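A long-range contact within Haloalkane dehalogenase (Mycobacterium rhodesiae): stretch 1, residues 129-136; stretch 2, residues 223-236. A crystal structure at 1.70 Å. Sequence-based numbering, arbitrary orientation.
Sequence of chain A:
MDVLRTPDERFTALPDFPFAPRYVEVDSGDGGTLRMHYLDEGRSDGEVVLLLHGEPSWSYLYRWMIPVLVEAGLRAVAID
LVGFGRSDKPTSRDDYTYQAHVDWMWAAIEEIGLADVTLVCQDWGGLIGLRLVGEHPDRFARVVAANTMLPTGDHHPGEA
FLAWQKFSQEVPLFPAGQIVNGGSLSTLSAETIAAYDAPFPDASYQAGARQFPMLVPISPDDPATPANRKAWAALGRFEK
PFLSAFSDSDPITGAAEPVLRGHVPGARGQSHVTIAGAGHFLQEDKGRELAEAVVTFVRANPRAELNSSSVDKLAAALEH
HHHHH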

# COMPACT_ATOMS: atom_id res chain seq x y z
N GLY A 129 0.50 6.67 -0.80
CA GLY A 129 -0.70 7.07 -1.52
C GLY A 129 -1.34 8.36 -1.03
O GLY A 129 -1.72 9.22 -1.83
N LEU A 130 -1.47 8.52 0.29
CA LEU A 130 -2.08 9.73 0.84
C LEU A 130 -1.18 10.96 0.60
O LEU A 130 -1.68 12.07 0.38
CB LEU A 130 -2.38 9.58 2.33
CG LEU A 130 -3.44 8.53 2.70
CD1 LEU A 130 -3.45 8.32 4.21
CD2 LEU A 130 -4.81 8.94 2.21
N ARG A 131 0.13 10.77 0.61
CA ARG A 131 1.03 11.84 0.22
C ARG A 131 0.80 12.23 -1.25
O ARG A 131 0.79 13.42 -1.57
CB ARG A 131 2.48 11.46 0.47
CG ARG A 131 3.44 12.52 0.01
CD ARG A 131 4.70 12.56 0.84
NE ARG A 131 5.79 13.13 0.06
CZ ARG A 131 7.08 13.07 0.38
NH1 ARG A 131 7.48 12.48 1.50
NH2 ARG A 131 7.97 13.59 -0.45
N LEU A 132 0.61 11.24 -2.11
CA LEU A 132 0.32 11.51 -3.51
C LEU A 132 -1.02 12.24 -3.69
O LEU A 132 -1.14 13.10 -4.56
CB LEU A 132 0.37 10.24 -4.36
CG LEU A 132 1.79 9.66 -4.53
CD1 LEU A 132 1.70 8.33 -5.22
CD2 LEU A 132 2.67 10.63 -5.30
N VAL A 133 -2.00 11.94 -2.85
CA VAL A 133 -3.28 12.65 -2.91
C VAL A 133 -3.02 14.12 -2.57
O VAL A 133 -3.54 15.02 -3.22
CB VAL A 133 -4.34 12.02 -1.97
CG1 VAL A 133 -5.62 12.85 -1.94
CG2 VAL A 133 -4.68 10.60 -2.43
N GLY A 134 -2.23 14.36 -1.53
CA GLY A 134 -1.87 15.73 -1.14
C GLY A 134 -1.12 16.48 -2.22
O GLY A 134 -1.36 17.66 -2.44
N GLU A 135 -0.21 15.79 -2.92
CA GLU A 135 0.63 16.41 -3.93
C GLU A 135 -0.02 16.51 -5.32
O GLU A 135 0.34 17.39 -6.10
CB GLU A 135 1.97 15.68 -3.99
CG GLU A 135 2.72 15.81 -2.67
CD GLU A 135 4.08 15.12 -2.62
OE1 GLU A 135 4.50 14.51 -3.60
OE2 GLU A 135 4.72 15.20 -1.54
N HIS A 136 -1.00 15.65 -5.61
CA HIS A 136 -1.67 15.63 -6.91
C HIS A 136 -3.16 15.37 -6.72
O HIS A 136 -3.69 14.39 -7.21
CB HIS A 136 -1.06 14.54 -7.79
CG HIS A 136 0.43 14.62 -7.91
ND1 HIS A 136 1.06 15.49 -8.77
CD2 HIS A 136 1.41 13.95 -7.27
CE1 HIS A 136 2.37 15.35 -8.66
NE2 HIS A 136 2.61 14.43 -7.75
N PRO A 223 13.64 13.15 7.47
CA PRO A 223 13.80 13.75 6.14
C PRO A 223 12.47 13.98 5.40
O PRO A 223 12.40 14.89 4.58
CB PRO A 223 14.71 12.75 5.39
CG PRO A 223 14.72 11.53 6.21
CD PRO A 223 14.43 11.93 7.62
N ALA A 224 11.43 13.24 5.75
CA ALA A 224 10.11 13.37 5.11
C ALA A 224 9.20 14.39 5.83
O ALA A 224 8.12 14.69 5.34
CB ALA A 224 9.41 12.03 5.06
N THR A 225 9.64 14.94 6.95
CA THR A 225 8.77 15.85 7.72
C THR A 225 8.29 17.06 6.91
O THR A 225 7.08 17.33 6.87
CB THR A 225 9.41 16.25 9.07
OG1 THR A 225 9.47 15.08 9.90
CG2 THR A 225 8.60 17.33 9.77
N PRO A 226 9.21 17.78 6.22
CA PRO A 226 8.71 18.96 5.50
C PRO A 226 7.68 18.62 4.39
O PRO A 226 6.60 19.21 4.35
CB PRO A 226 9.97 19.59 4.91
CG PRO A 226 11.07 19.10 5.80
CD PRO A 226 10.68 17.69 6.18
N ALA A 227 7.99 17.64 3.57
CA ALA A 227 7.05 17.24 2.50
C ALA A 227 5.74 16.66 3.08
O ALA A 227 4.67 16.92 2.55
CB ALA A 227 7.68 16.24 1.57
N ASN A 228 5.82 15.89 4.16
CA ASN A 228 4.61 15.28 4.72
C ASN A 228 3.71 16.33 5.36
O ASN A 228 2.49 16.22 5.28
CB ASN A 228 4.92 14.17 5.70
CG ASN A 228 5.38 12.90 5.00
OD1 ASN A 228 5.69 12.90 3.82
ND2 ASN A 228 5.41 11.82 5.74
N ARG A 229 4.31 17.36 5.97
CA ARG A 229 3.50 18.44 6.53
C ARG A 229 2.74 19.15 5.43
O ARG A 229 1.56 19.48 5.59
CB ARG A 229 4.36 19.45 7.28
CG ARG A 229 4.84 18.95 8.62
CD ARG A 229 5.81 19.95 9.21
NE ARG A 229 6.21 19.59 10.57
CZ ARG A 229 7.23 20.17 11.19
NH1 ARG A 229 7.93 21.13 10.59
NH2 ARG A 229 7.56 19.79 12.42
N LYS A 230 3.41 19.38 4.31
CA LYS A 230 2.76 20.03 3.18
C LYS A 230 1.65 19.18 2.60
O LYS A 230 0.54 19.68 2.32
CB LYS A 230 3.77 20.39 2.09
CG LYS A 230 4.69 21.53 2.50
N ALA A 231 1.92 17.89 2.43
CA ALA A 231 0.88 16.95 1.96
C ALA A 231 -0.31 16.84 2.93
O ALA A 231 -1.46 16.74 2.50
CB ALA A 231 1.47 15.58 1.69
N TRP A 232 -0.02 16.86 4.23
CA TRP A 232 -1.06 16.79 5.24
C TRP A 232 -1.96 18.02 5.15
O TRP A 232 -3.19 17.93 5.22
CB TRP A 232 -0.42 16.68 6.63
CG TRP A 232 -1.36 16.59 7.78
CD1 TRP A 232 -1.59 17.55 8.74
CD2 TRP A 232 -2.21 15.48 8.11
NE1 TRP A 232 -2.51 17.08 9.65
CE2 TRP A 232 -2.92 15.83 9.28
CE3 TRP A 232 -2.44 14.23 7.52
CZ2 TRP A 232 -3.84 14.94 9.88
CZ3 TRP A 232 -3.37 13.36 8.11
CH2 TRP A 232 -4.05 13.72 9.27
N ALA A 233 -1.33 19.19 5.01
CA ALA A 233 -2.08 20.43 4.85
C ALA A 233 -2.99 20.34 3.61
O ALA A 233 -4.16 20.72 3.66
CB ALA A 233 -1.15 21.63 4.74
N ALA A 234 -2.45 19.81 2.51
CA ALA A 234 -3.25 19.63 1.29
C ALA A 234 -4.39 18.64 1.47
O ALA A 234 -5.51 18.87 0.98
CB ALA A 234 -2.37 19.23 0.12
N LEU A 235 -4.15 17.54 2.19
CA LEU A 235 -5.23 16.61 2.52
C LEU A 235 -6.33 17.25 3.34
O LEU A 235 -7.50 16.86 3.23
CB LEU A 235 -4.71 15.40 3.32
CG LEU A 235 -4.25 14.16 2.60
CD1 LEU A 235 -3.97 13.10 3.66
CD2 LEU A 235 -5.31 13.66 1.63
N GLY A 236 -5.97 18.23 4.17
CA GLY A 236 -6.95 18.98 4.94
C GLY A 236 -7.81 19.92 4.11
O GLY A 236 -8.74 20.54 4.65
O HOH W 1 4.37 17.35 -0.23

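The contact is a helix-on-helix packing: the axes of helix 129-135 and helix 225-235 approach to 7.7 Å and cross at 69°, and the two stretches together bury 423 Å². The backbones come nearest at Gly134 and Ala231, whose CA atoms lie 4.3 Å apart.

The close backbone approach is made at small residues. Gly134 CA sits 3.8 Å from Ala231 O, and a CB built in ideal geometry on Gly134 would fall 2.6 Å from that Ala231 O, a clash; at this spacing the position has no room for a side chain. On the facing helix, Ala227, Ala231 and Ala234 all direct their CA-to-CB bonds toward stretch 1, and their methyl groups lie against stretch 1 where the axes approach to 7.7 Å. Ala234 CB reaches Gly134 O at 3.2 Å, a tight van der Waals contact, while Ala231 CB lies 4.0 Å from Arg131 O and equally 4.0 Å from Arg131 CG, so the aliphatic part of the arginine takes part in the packing.

Apolar side-chain contacts centre on Leu235. Its CA-to-CB bond points sideways, but the end of the side chain comes nearer, with Leu235 CD2 at 3.7 Å from Val133 CG1 and Leu235 CD1 at 4.1 Å from Leu130 CB. Both methyls also remain close to Leu130 O, Leu235 CD1 at 4.1 Å and Leu235 CD2 at 4.2 Å from it. Leu235 chi1, at -91°, lies between the standard wells.

The polar interactions gather around Arg131, whose extended side chain (chi1 t, chi3 t, with chi2 at 149° off the wells) carries its guanidinium to stretch 2. Arg131 NH1 donates to Asn228 OD1 at 3.0 Å; the N-H...acceptor angle of 132° makes this a bent hydrogen bond, and it is the only direct one across the contact. Within stretch 1, Arg131 NE donates to Glu135 OE2 at 2.8 Å and 145°, a salt bridge between residues four apart on the same helix. Apolar groups also lie against the guanidinium: Ala227 CB lies over one face, 3.3 Å from Arg131 NH2, and Ala224 CB lies at the edge, 4.1 Å from Arg131 NH1. Arg131 NH2 is hydrogen-bonded elsewhere in the structure.

One water adds an indirect link. The O atom of water 1 donates to Glu135 OE2 at 2.5 Å and to Ala227 O at 2.8 Å, using both protons to join the two acceptors. Glu135 OE2 therefore receives hydrogen bonds from both the arginine and the water, and couples the salt bridge to the backbone of the second helix.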